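Local coordinates for protein 4-amino-4-deoxy-L-arabinose transferase or related glycosyltransferases of PMT family (Cupriavidus metallidurans, PDB 5EZM) that probably transfers 4-amino-4-deoxy-L-arabinose from a polyprenyl-phosphate carrier to lipid A, as an integral membrane glycosyltransferase of the GT-C fold that binds zinc, at residues Val43-Ser48 and Ala154-Thr159; Ser48-His53 and Leu105-Ala110; Glu64-Met69 and Trp94-Gly99; Ser465-Ala470 and Pro494-His499. All blocks are in the same frame, centred on the assembly; numbering follows the deposited sequence.

Contact 1. Residues Val43-Ser48 and Ala154-Thr159; sequences VVWFVS and AAHFNT. With MPG ([(Z)-octadec-9-enyl] (2R)-2,3-bis(oxidanyl)propanoate), chain B.
The backbones of segment 43-48, on the last part of helix 31-47, and of 154-159, where the chain leaves helix 149-155, stay apart, 7.8 Å between CA of S48 and CA of H156, so side chains bridge the gap. H156 does most of this. With CG anti to its carbonyl carbon, its imidazole brings NE2 to the backbone O of W45 at 2.5 Å, the oxygen lying near the ring plane. At an N-H...O angle of 130° this hydrogen bond is weak. CE1 of H156 meanwhile stands 3.3 Å above the centre of the W45 indole, a T-shaped (edge-to-face) pair with planes 73° apart. A155 CB touches W45 CZ2 at 3.5 Å. An alanine in place of W45 removes the indole and its NE1 bond to A115 O, and would probably let the H156 ring shift and loosen the packing against A155. S48 OG, held by its bond to V44 O, sits 3.1 Å from H156 CD2. F46 turns away, its CD1 3.6 Å from MPG C8 (chain B). Since H156 ND1 also bonds to a carbonyl, S152 O, a doubly protonated imidazolium is possible, and the indole face beneath CE1 would suit that charge.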
# COMPACT_ATOMS: atom_id res chain seq x y z
N VAL A 43 10.18 16.74 -1.32
CA VAL A 43 11.50 16.16 -1.08
C VAL A 43 11.44 15.12 0.03
O VAL A 43 12.08 14.06 -0.06
CB VAL A 43 12.52 17.27 -0.77
CG1 VAL A 43 12.07 18.12 0.40
CG2 VAL A 43 13.90 16.68 -0.52
N VAL A 44 10.63 15.36 1.07
CA VAL A 44 10.47 14.34 2.09
C VAL A 44 9.68 13.17 1.52
O VAL A 44 9.93 12.01 1.88
CB VAL A 44 9.81 14.93 3.35
CG1 VAL A 44 9.42 13.83 4.34
CG2 VAL A 44 10.75 15.91 4.02
N TRP A 45 8.76 13.45 0.60
CA TRP A 45 7.91 12.40 0.04
C TRP A 45 8.72 11.35 -0.70
O TRP A 45 8.47 10.15 -0.56
CB TRP A 45 6.87 13.03 -0.88
CG TRP A 45 5.81 12.10 -1.36
CD1 TRP A 45 5.83 11.35 -2.50
CD2 TRP A 45 4.55 11.83 -0.73
NE1 TRP A 45 4.67 10.62 -2.61
CE2 TRP A 45 3.87 10.90 -1.53
CE3 TRP A 45 3.94 12.28 0.45
CZ2 TRP A 45 2.61 10.41 -1.20
CZ3 TRP A 45 2.69 11.80 0.77
CH2 TRP A 45 2.04 10.88 -0.05
N PHE A 46 9.72 11.78 -1.47
CA PHE A 46 10.48 10.86 -2.31
C PHE A 46 11.74 10.34 -1.65
O PHE A 46 12.05 9.14 -1.77
CB PHE A 46 10.82 11.52 -3.65
CG PHE A 46 9.62 11.67 -4.55
CD1 PHE A 46 9.19 10.61 -5.33
CD2 PHE A 46 8.92 12.86 -4.60
CE1 PHE A 46 8.09 10.73 -6.15
CE2 PHE A 46 7.81 12.99 -5.42
CZ PHE A 46 7.39 11.92 -6.19
N VAL A 47 12.49 11.19 -0.94
CA VAL A 47 13.70 10.73 -0.26
C VAL A 47 13.36 9.60 0.71
O VAL A 47 14.02 8.56 0.72
CB VAL A 47 14.39 11.91 0.46
CG1 VAL A 47 15.45 11.39 1.42
CG2 VAL A 47 14.99 12.86 -0.56
N SER A 48 12.30 9.78 1.51
CA SER A 48 11.90 8.75 2.46
C SER A 48 11.57 7.42 1.78
O SER A 48 11.53 6.39 2.46
CB SER A 48 10.69 9.23 3.27
OG SER A 48 9.64 9.65 2.42
N ALA A 154 0.75 4.33 3.97
CA ALA A 154 0.37 3.47 2.86
C ALA A 154 0.92 3.98 1.54
O ALA A 154 1.23 3.19 0.64
CB ALA A 154 -1.16 3.34 2.79
N ALA A 155 1.07 5.30 1.41
CA ALA A 155 1.65 5.87 0.20
C ALA A 155 3.14 5.58 0.08
O ALA A 155 3.68 5.68 -1.03
CB ALA A 155 1.42 7.38 0.17
N HIS A 156 3.81 5.24 1.18
CA HIS A 156 5.24 4.93 1.15
C HIS A 156 5.52 3.45 1.42
O HIS A 156 6.66 3.09 1.72
CB HIS A 156 5.99 5.80 2.16
CG HIS A 156 6.13 7.22 1.73
ND1 HIS A 156 5.05 8.05 1.53
CD2 HIS A 156 7.23 7.95 1.43
CE1 HIS A 156 5.48 9.24 1.15
NE2 HIS A 156 6.80 9.21 1.08
N PHE A 157 4.51 2.59 1.31
CA PHE A 157 4.65 1.17 1.59
C PHE A 157 4.16 0.39 0.38
O PHE A 157 2.99 0.47 0.02
CB PHE A 157 3.86 0.78 2.84
CG PHE A 157 4.13 -0.61 3.32
CD1 PHE A 157 5.24 -0.88 4.10
CD2 PHE A 157 3.28 -1.65 2.99
CE1 PHE A 157 5.50 -2.16 4.54
CE2 PHE A 157 3.52 -2.93 3.43
CZ PHE A 157 4.64 -3.19 4.21
N ASN A 158 5.07 -0.36 -0.24
CA ASN A 158 4.78 -0.99 -1.53
C ASN A 158 3.73 -2.09 -1.41
O ASN A 158 4.06 -3.25 -1.17
CB ASN A 158 6.06 -1.55 -2.15
CG ASN A 158 5.84 -2.10 -3.55
OD1 ASN A 158 4.87 -1.73 -4.22
ND2 ASN A 158 6.74 -2.97 -3.99
N THR A 159 2.47 -1.71 -1.60
CA THR A 159 1.36 -2.66 -1.61
C THR A 159 0.33 -2.17 -2.61
O THR A 159 0.29 -0.99 -2.97
CB THR A 159 0.73 -2.81 -0.21
OG1 THR A 159 -0.23 -3.87 -0.24
CG2 THR A 159 0.05 -1.52 0.21
C2 MPG B . 17.12 8.87 -2.01
C3 MPG B . 16.74 8.94 -3.48
C4 MPG B . 15.29 9.35 -3.69
C5 MPG B . 14.89 9.25 -5.17
C6 MPG B . 13.63 10.06 -5.53
C7 MPG B . 13.33 10.02 -7.04
C8 MPG B . 12.06 10.81 -7.42
C9 MPG B . 11.55 10.46 -8.84
C10 MPG B . 10.13 11.04 -9.11
C11 MPG B . 9.48 10.44 -10.38
C12 MPG B . 8.14 11.16 -10.77
C1 MPG B . 18.54 8.33 -1.80

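Contact 2. Residues Ser48-His53 and Leu105-Ala110; sequences SLDMRH and LGEWQA. With MPG ([(Z)-octadec-9-enyl] (2R)-2,3-bis(oxidanyl)propanoate), chain B.
Apolar contact centres on W108, whose CB lies 3.7 Å from L49 CB. Its chi1 of 71° puts CG of W108 in the crowded position between backbone N and carbonyl carbon, with CD1 turned to D50. The carboxylate meets the indole at its edge: D50 CG is 3.3 Å from W108 CD1, OD1 lies in the indole plane, and the two planes stand 76° apart. Lipid contact takes a face, where C5 of MPG (chain B) sits 3.8 Å above the centre of the W108 indole, with Q109 CD on the opposite face. An alanine in place of W108 removes the indole, which would probably loosen the lipid chain and leave D50 less well positioned. E107 and W108 begin the short helix 107-110, with G106 as N-cap; D50 OD1 lies 3.5 Å from W108 N in the first turn, so the helix start may ease its negative charge. The electrostatic contact is between like charges, D50 OD1 and E107 OE1, 4.3 Å apart. E107, bent at chi2 (83°), also makes van der Waals contacts, E107 CG 3.4 Å from R52 O and E107 OE2 3.6 Å from H53 CD2. That OE2 bonds to Y496 OH, and H53 ND1 to E458.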
# COMPACT_ATOMS: atom_id res chain seq x y z
N SER A 48 12.30 9.78 1.51
CA SER A 48 11.90 8.75 2.46
C SER A 48 11.57 7.42 1.78
O SER A 48 11.53 6.39 2.46
CB SER A 48 10.69 9.23 3.27
OG SER A 48 9.64 9.65 2.42
N LEU A 49 11.33 7.42 0.47
CA LEU A 49 11.09 6.17 -0.23
C LEU A 49 12.31 5.25 -0.19
O LEU A 49 12.17 4.03 -0.11
CB LEU A 49 10.70 6.43 -1.68
CG LEU A 49 9.32 7.02 -1.96
CD1 LEU A 49 9.14 7.24 -3.45
CD2 LEU A 49 8.23 6.10 -1.41
N ASP A 50 13.52 5.83 -0.23
CA ASP A 50 14.75 5.06 -0.40
C ASP A 50 15.55 4.97 0.89
O ASP A 50 16.78 5.04 0.88
CB ASP A 50 15.60 5.66 -1.51
CG ASP A 50 16.64 4.69 -2.03
OD1 ASP A 50 16.35 3.48 -2.11
OD2 ASP A 50 17.76 5.15 -2.37
N MET A 51 14.86 4.82 2.02
CA MET A 51 15.55 4.77 3.31
C MET A 51 15.15 3.57 4.15
O MET A 51 15.52 3.50 5.33
CB MET A 51 15.32 6.08 4.08
CG MET A 51 15.92 7.28 3.36
SD MET A 51 16.29 8.69 4.43
CE MET A 51 14.70 9.48 4.53
N ARG A 52 14.42 2.61 3.58
CA ARG A 52 14.09 1.38 4.26
C ARG A 52 14.30 0.21 3.31
O ARG A 52 14.04 0.32 2.11
CB ARG A 52 12.64 1.37 4.76
CG ARG A 52 12.26 2.53 5.67
CD ARG A 52 10.81 2.44 6.11
NE ARG A 52 9.88 2.45 4.99
CZ ARG A 52 9.29 1.37 4.48
NH1 ARG A 52 9.52 0.17 5.01
NH2 ARG A 52 8.46 1.48 3.45
N HIS A 53 14.77 -0.91 3.85
CA HIS A 53 14.79 -2.14 3.07
C HIS A 53 13.37 -2.66 2.90
O HIS A 53 12.46 -2.31 3.65
CB HIS A 53 15.68 -3.19 3.73
CG HIS A 53 17.14 -2.87 3.66
ND1 HIS A 53 17.82 -2.25 4.68
CD2 HIS A 53 18.05 -3.09 2.68
CE1 HIS A 53 19.08 -2.09 4.33
NE2 HIS A 53 19.25 -2.59 3.12
N LEU A 105 16.58 -1.03 -10.89
CA LEU A 105 16.05 -1.70 -9.71
C LEU A 105 16.51 -1.00 -8.44
O LEU A 105 17.59 -0.42 -8.38
CB LEU A 105 16.51 -3.16 -9.67
CG LEU A 105 16.04 -4.03 -10.83
CD1 LEU A 105 16.67 -5.41 -10.74
CD2 LEU A 105 14.53 -4.14 -10.82
N GLY A 106 15.66 -1.06 -7.42
CA GLY A 106 15.98 -0.45 -6.15
C GLY A 106 14.75 -0.35 -5.28
O GLY A 106 13.62 -0.62 -5.71
N GLU A 107 14.99 0.04 -4.03
CA GLU A 107 13.90 0.16 -3.06
C GLU A 107 12.91 1.25 -3.47
O GLU A 107 11.71 1.00 -3.57
CB GLU A 107 14.46 0.44 -1.67
CG GLU A 107 15.01 -0.79 -0.95
CD GLU A 107 16.43 -1.15 -1.36
OE1 GLU A 107 16.87 -0.74 -2.45
OE2 GLU A 107 17.11 -1.84 -0.57
N TRP A 108 13.41 2.47 -3.72
CA TRP A 108 12.49 3.57 -4.00
C TRP A 108 11.78 3.39 -5.33
O TRP A 108 10.63 3.82 -5.48
CB TRP A 108 13.21 4.92 -3.94
CG TRP A 108 14.17 5.21 -5.08
CD1 TRP A 108 15.52 5.05 -5.06
CD2 TRP A 108 13.84 5.74 -6.37
NE1 TRP A 108 16.06 5.45 -6.27
CE2 TRP A 108 15.05 5.87 -7.08
CE3 TRP A 108 12.64 6.12 -6.99
CZ2 TRP A 108 15.09 6.36 -8.39
CZ3 TRP A 108 12.69 6.61 -8.29
CH2 TRP A 108 13.91 6.72 -8.97
N GLN A 109 12.44 2.76 -6.31
CA GLN A 109 11.75 2.47 -7.57
C GLN A 109 10.63 1.47 -7.36
O GLN A 109 9.56 1.57 -7.98
CB GLN A 109 12.75 1.94 -8.60
CG GLN A 109 13.84 2.94 -8.99
CD GLN A 109 15.09 2.79 -8.15
OE1 GLN A 109 15.03 2.51 -6.95
NE2 GLN A 109 16.25 2.98 -8.78
N ALA A 110 10.84 0.49 -6.48
CA ALA A 110 9.80 -0.49 -6.20
C ALA A 110 8.61 0.11 -5.46
O ALA A 110 7.52 -0.48 -5.48
CB ALA A 110 10.39 -1.66 -5.40
C2 MPG B . 17.12 8.87 -2.01
C3 MPG B . 16.74 8.94 -3.48
C4 MPG B . 15.29 9.35 -3.69
C5 MPG B . 14.89 9.25 -5.17
C6 MPG B . 13.63 10.06 -5.53
C7 MPG B . 13.33 10.02 -7.04
C8 MPG B . 12.06 10.81 -7.42
C9 MPG B . 11.55 10.46 -8.84
C10 MPG B . 10.13 11.04 -9.11
C11 MPG B . 9.48 10.44 -10.38
C12 MPG B . 8.14 11.16 -10.77
C1 MPG B . 18.54 8.33 -1.80

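Contact 3. Residues Glu64-Met69 and Trp94-Gly99; sequences EISREM and WVTVVG. With MPG ([(Z)-octadec-9-enyl] (2R)-2,3-bis(oxidanyl)propanoate), chain H.
Two helices of the segment that joins the first two membrane-crossing helices pack here, helix 58-72 against helix 91-103, in the position that juxtamembrane helices of the first extramembrane loop hold in GT-C transferases. A Met-aromatic contact marks one side of their interface. The axes of the short segments approach to 8.8 Å and their directions differ by 64°, a steep crossing in which S66 and V97 have the nearest CA atoms, 5.6 Å apart. S66 and T96 meet through small side chains. S66 OG lies 3.3 Å from T96 CB, a van der Waals touch; the hydroxyls themselves bond back along their own helices, S66 OG with Y62 O and T96 OG1 with H92 O. V97 CG2 lies against the first helix, 3.2 Å from S66 O and also beside CB, CG and SD of M69. The methionine runs extended through chi1 and chi2, then bends at chi3 (-62°). W94, tied through NE1 to W75 O, turns its edge to that sulfur, with M69 SD 3.9 Å from W94 CD1 and 84° off the ring normal. Away from the interface, R67 grips E64 side-on, both oxygens using their syn lone pairs; R67 NE lies 2.8 Å from E64 OE1, in a salt bridge. Helix 91-103 also meets lipid: V95 CG1 and V98 CG1 rest beside C5 of MPG (chain H), and C7 of the same lipid reaches to 3.6 Å from the backbone N of G99.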
# COMPACT_ATOMS: atom_id res chain seq x y z
N GLU A 64 9.46 -8.03 -6.48
CA GLU A 64 10.08 -9.15 -7.17
C GLU A 64 9.27 -9.58 -8.39
O GLU A 64 9.84 -9.85 -9.45
CB GLU A 64 10.26 -10.34 -6.23
CG GLU A 64 10.65 -11.64 -6.93
CD GLU A 64 12.00 -11.55 -7.65
OE1 GLU A 64 12.78 -10.62 -7.36
OE2 GLU A 64 12.27 -12.41 -8.51
N ILE A 65 7.94 -9.66 -8.26
CA ILE A 65 7.10 -9.91 -9.43
C ILE A 65 7.40 -8.89 -10.51
O ILE A 65 7.63 -9.24 -11.68
CB ILE A 65 5.61 -9.89 -9.03
CG1 ILE A 65 5.27 -11.12 -8.19
CG2 ILE A 65 4.74 -9.82 -10.27
CD1 ILE A 65 3.87 -11.10 -7.62
N SER A 66 7.45 -7.61 -10.13
CA SER A 66 7.76 -6.57 -11.11
C SER A 66 9.16 -6.75 -11.68
O SER A 66 9.39 -6.51 -12.87
CB SER A 66 7.60 -5.20 -10.48
OG SER A 66 6.24 -4.95 -10.17
N ARG A 67 10.11 -7.18 -10.85
CA ARG A 67 11.45 -7.44 -11.36
C ARG A 67 11.43 -8.53 -12.44
O ARG A 67 12.03 -8.38 -13.50
CB ARG A 67 12.40 -7.85 -10.23
CG ARG A 67 13.84 -8.02 -10.69
CD ARG A 67 14.70 -8.73 -9.66
NE ARG A 67 14.38 -10.15 -9.55
CZ ARG A 67 14.87 -11.08 -10.36
NH1 ARG A 67 14.52 -12.35 -10.19
NH2 ARG A 67 15.70 -10.75 -11.33
N GLU A 68 10.72 -9.63 -12.17
CA GLU A 68 10.69 -10.74 -13.12
C GLU A 68 9.99 -10.33 -14.41
O GLU A 68 10.43 -10.71 -15.50
CB GLU A 68 10.01 -11.95 -12.49
CG GLU A 68 10.84 -12.61 -11.40
CD GLU A 68 10.11 -13.74 -10.71
OE1 GLU A 68 9.43 -14.53 -11.40
OE2 GLU A 68 10.22 -13.83 -9.47
N MET A 69 8.91 -9.57 -14.30
CA MET A 69 8.27 -9.04 -15.50
C MET A 69 9.23 -8.16 -16.28
O MET A 69 9.32 -8.25 -17.51
CB MET A 69 7.01 -8.26 -15.11
CG MET A 69 6.20 -7.74 -16.28
SD MET A 69 4.69 -6.91 -15.72
CE MET A 69 3.82 -8.24 -14.90
N TRP A 94 2.75 -3.20 -13.93
CA TRP A 94 3.07 -2.41 -15.12
C TRP A 94 3.75 -1.11 -14.73
O TRP A 94 4.80 -0.75 -15.29
CB TRP A 94 1.79 -2.13 -15.92
CG TRP A 94 1.22 -3.33 -16.59
CD1 TRP A 94 1.82 -4.55 -16.76
CD2 TRP A 94 -0.08 -3.44 -17.18
NE1 TRP A 94 0.98 -5.41 -17.42
CE2 TRP A 94 -0.19 -4.75 -17.70
CE3 TRP A 94 -1.15 -2.56 -17.33
CZ2 TRP A 94 -1.34 -5.20 -18.35
CZ3 TRP A 94 -2.29 -3.01 -17.98
CH2 TRP A 94 -2.38 -4.32 -18.48
N VAL A 95 3.17 -0.39 -13.77
CA VAL A 95 3.74 0.89 -13.35
C VAL A 95 5.13 0.67 -12.77
O VAL A 95 6.09 1.36 -13.14
CB VAL A 95 2.82 1.59 -12.34
CG1 VAL A 95 3.45 2.89 -11.87
CG2 VAL A 95 1.45 1.85 -12.97
N THR A 96 5.27 -0.30 -11.87
CA THR A 96 6.57 -0.56 -11.26
C THR A 96 7.61 -0.91 -12.32
O THR A 96 8.77 -0.51 -12.20
CB THR A 96 6.47 -1.69 -10.23
OG1 THR A 96 5.46 -1.37 -9.26
CG2 THR A 96 7.81 -1.87 -9.51
N VAL A 97 7.20 -1.62 -13.37
CA VAL A 97 8.15 -2.03 -14.40
C VAL A 97 8.59 -0.83 -15.23
O VAL A 97 9.76 -0.72 -15.60
CB VAL A 97 7.56 -3.15 -15.28
CG1 VAL A 97 8.38 -3.31 -16.55
CG2 VAL A 97 7.53 -4.46 -14.52
N VAL A 98 7.65 0.07 -15.54
CA VAL A 98 8.06 1.31 -16.20
C VAL A 98 9.06 2.06 -15.32
O VAL A 98 10.08 2.57 -15.81
CB VAL A 98 6.83 2.18 -16.52
CG1 VAL A 98 7.26 3.52 -17.08
CG2 VAL A 98 5.93 1.46 -17.51
N GLY A 99 8.81 2.10 -14.01
CA GLY A 99 9.77 2.71 -13.10
C GLY A 99 11.13 2.05 -13.17
O GLY A 99 12.16 2.73 -13.17
C2 MPG H . 2.93 4.24 -16.35
C3 MPG H . 2.46 5.55 -15.72
C4 MPG H . 3.51 6.22 -14.84
C5 MPG H . 4.78 5.38 -14.63
C6 MPG H . 5.85 6.13 -13.81
C7 MPG H . 7.00 5.20 -13.36
C1 MPG H . 1.81 3.50 -17.08

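Contact 4. Residues Ser465-Ala470 and Pro494-His499; sequences SGADIA and PFYLRH
A small methyl set squarely on a flat ring gives this contact its shape. A467 CB projects from the loop 465-470 onto the Y496 ring, 3.5 Å from the centroid and 5° off its normal, so it is roughly equidistant from all six ring carbons. This is a CH-pi contact over the face; F495 CD2 backs the other face, sandwiching the ring. A second bump, A470 CB, enters the notch between the side chains of Y496 and L497, 4.0 Å from Y496 CB and 4.1 Å from L497 CD2. In return L497 CD2 pushes toward the loop backbone, reaching 3.6 Å from A470 O. S465 CB adds a looser touch at 4.1 Å from Y496 CE2. The loop is held in this relief by an ST turn, A467 N donating to S465 OG at 3.3 Å along a nearly straight N-H...O path (169°); S465 OG also bonds with R462 O. Y496 is anchored at its tip, where OH bonds with L54 N as well as with E107. Beyond the ring, positive phi at R498 and the bonds R498 N to F495 O and H499 N to P494 O make a Schellman motif; R498 NH1 adds a bond to F495 O at 2.9 Å, from above the carbonyl plane. The motif closes helix 493-497, the helix of a beta-alpha-beta crossover between adjacent parallel strands 483-486 and 502-504 of the C-terminal domain.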
# COMPACT_ATOMS: atom_id res chain seq x y z
N SER A 465 14.71 -8.41 6.09
CA SER A 465 14.76 -8.42 4.63
C SER A 465 15.83 -9.36 4.10
O SER A 465 15.72 -9.81 2.95
CB SER A 465 15.01 -7.01 4.11
OG SER A 465 16.32 -6.58 4.44
N GLY A 466 16.85 -9.66 4.89
CA GLY A 466 17.94 -10.49 4.41
C GLY A 466 18.89 -9.79 3.46
O GLY A 466 19.79 -10.44 2.93
N ALA A 467 18.71 -8.49 3.24
CA ALA A 467 19.62 -7.76 2.36
C ALA A 467 21.05 -7.74 2.90
O ALA A 467 21.99 -7.59 2.11
CB ALA A 467 19.11 -6.33 2.16
N ASP A 468 21.23 -7.88 4.21
CA ASP A 468 22.58 -7.87 4.78
C ASP A 468 23.36 -9.11 4.35
O ASP A 468 24.52 -9.01 3.95
CB ASP A 468 22.51 -7.78 6.30
CG ASP A 468 22.13 -6.39 6.79
OD1 ASP A 468 22.41 -5.40 6.08
OD2 ASP A 468 21.57 -6.28 7.90
N ILE A 469 22.73 -10.29 4.42
CA ILE A 469 23.42 -11.52 4.04
C ILE A 469 23.34 -11.78 2.54
O ILE A 469 23.88 -12.80 2.07
CB ILE A 469 22.86 -12.74 4.79
CG1 ILE A 469 21.52 -13.17 4.20
CG2 ILE A 469 22.73 -12.43 6.27
CD1 ILE A 469 20.95 -14.42 4.84
N ALA A 470 22.70 -10.90 1.77
CA ALA A 470 22.67 -11.09 0.32
C ALA A 470 24.05 -11.02 -0.32
O ALA A 470 24.36 -11.88 -1.16
CB ALA A 470 21.69 -10.09 -0.31
N PRO A 494 15.10 -13.21 -2.45
CA PRO A 494 15.29 -13.40 -3.90
C PRO A 494 15.37 -12.09 -4.67
O PRO A 494 16.14 -12.01 -5.64
CB PRO A 494 14.06 -14.23 -4.31
CG PRO A 494 13.13 -14.19 -3.16
CD PRO A 494 13.97 -14.01 -1.95
N PHE A 495 14.62 -11.06 -4.26
CA PHE A 495 14.74 -9.76 -4.92
C PHE A 495 16.15 -9.20 -4.78
O PHE A 495 16.76 -8.76 -5.76
CB PHE A 495 13.72 -8.77 -4.35
CG PHE A 495 13.87 -7.37 -4.90
CD1 PHE A 495 13.29 -7.02 -6.11
CD2 PHE A 495 14.58 -6.41 -4.20
CE1 PHE A 495 13.42 -5.72 -6.61
CE2 PHE A 495 14.72 -5.11 -4.69
CZ PHE A 495 14.14 -4.77 -5.90
N TYR A 496 16.68 -9.21 -3.55
CA TYR A 496 18.01 -8.66 -3.33
C TYR A 496 19.08 -9.49 -4.01
O TYR A 496 20.15 -8.96 -4.36
CB TYR A 496 18.29 -8.54 -1.83
CG TYR A 496 17.60 -7.35 -1.22
CD1 TYR A 496 18.09 -6.07 -1.41
CD2 TYR A 496 16.45 -7.50 -0.46
CE1 TYR A 496 17.46 -4.97 -0.86
CE2 TYR A 496 15.81 -6.41 0.10
CZ TYR A 496 16.32 -5.14 -0.11
OH TYR A 496 15.70 -4.05 0.44
N LEU A 497 18.83 -10.78 -4.23
CA LEU A 497 19.78 -11.61 -4.96
C LEU A 497 19.63 -11.50 -6.48
O LEU A 497 20.50 -11.99 -7.20
CB LEU A 497 19.63 -13.08 -4.54
CG LEU A 497 20.13 -13.40 -3.13
CD1 LEU A 497 19.77 -14.82 -2.76
CD2 LEU A 497 21.62 -13.17 -3.03
N ARG A 498 18.56 -10.87 -6.96
CA ARG A 498 18.20 -10.88 -8.38
C ARG A 498 18.16 -12.32 -8.90
O ARG A 498 18.72 -12.64 -9.95
CB ARG A 498 19.17 -10.02 -9.20
CG ARG A 498 19.57 -8.69 -8.56
CD ARG A 498 18.43 -7.70 -8.58
NE ARG A 498 18.88 -6.32 -8.37
CZ ARG A 498 18.78 -5.67 -7.21
NH1 ARG A 498 18.24 -6.26 -6.15
NH2 ARG A 498 19.21 -4.41 -7.12
N HIS A 499 17.51 -13.19 -8.13
CA HIS A 499 17.54 -14.62 -8.38
C HIS A 499 16.30 -15.30 -7.82
O HIS A 499 16.04 -15.21 -6.61
CB HIS A 499 18.81 -15.23 -7.78
CG HIS A 499 19.09 -16.62 -8.23
ND1 HIS A 499 18.32 -17.70 -7.85
CD2 HIS A 499 20.08 -17.13 -9.01
CE1 HIS A 499 18.81 -18.80 -8.39
NE2 HIS A 499 19.88 -18.48 -9.10

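In the fold
Contacts 1 and 2 are neighbours, their centres 8 Å apart; they share S48, meet the same MPG (chain B), and are tied by R52 NH2 to H156 O, 3.0 Å. Contact 2 also joins the C-terminal domain, since E107 OE2 lies 2.8 Å from Y496 OH of contact 4. Contact 3 closes within the span of chain enclosed by contact 2; its R67 CG packs at 3.8 Å on L105 CD1, and its E64 OE1 comes 3.2 Å from F495 CA of contact 4. Contacts 1 and 4 are separated by about 21 Å between centres and do not touch. All four lie away from the zinc site of E87, H268 and H270.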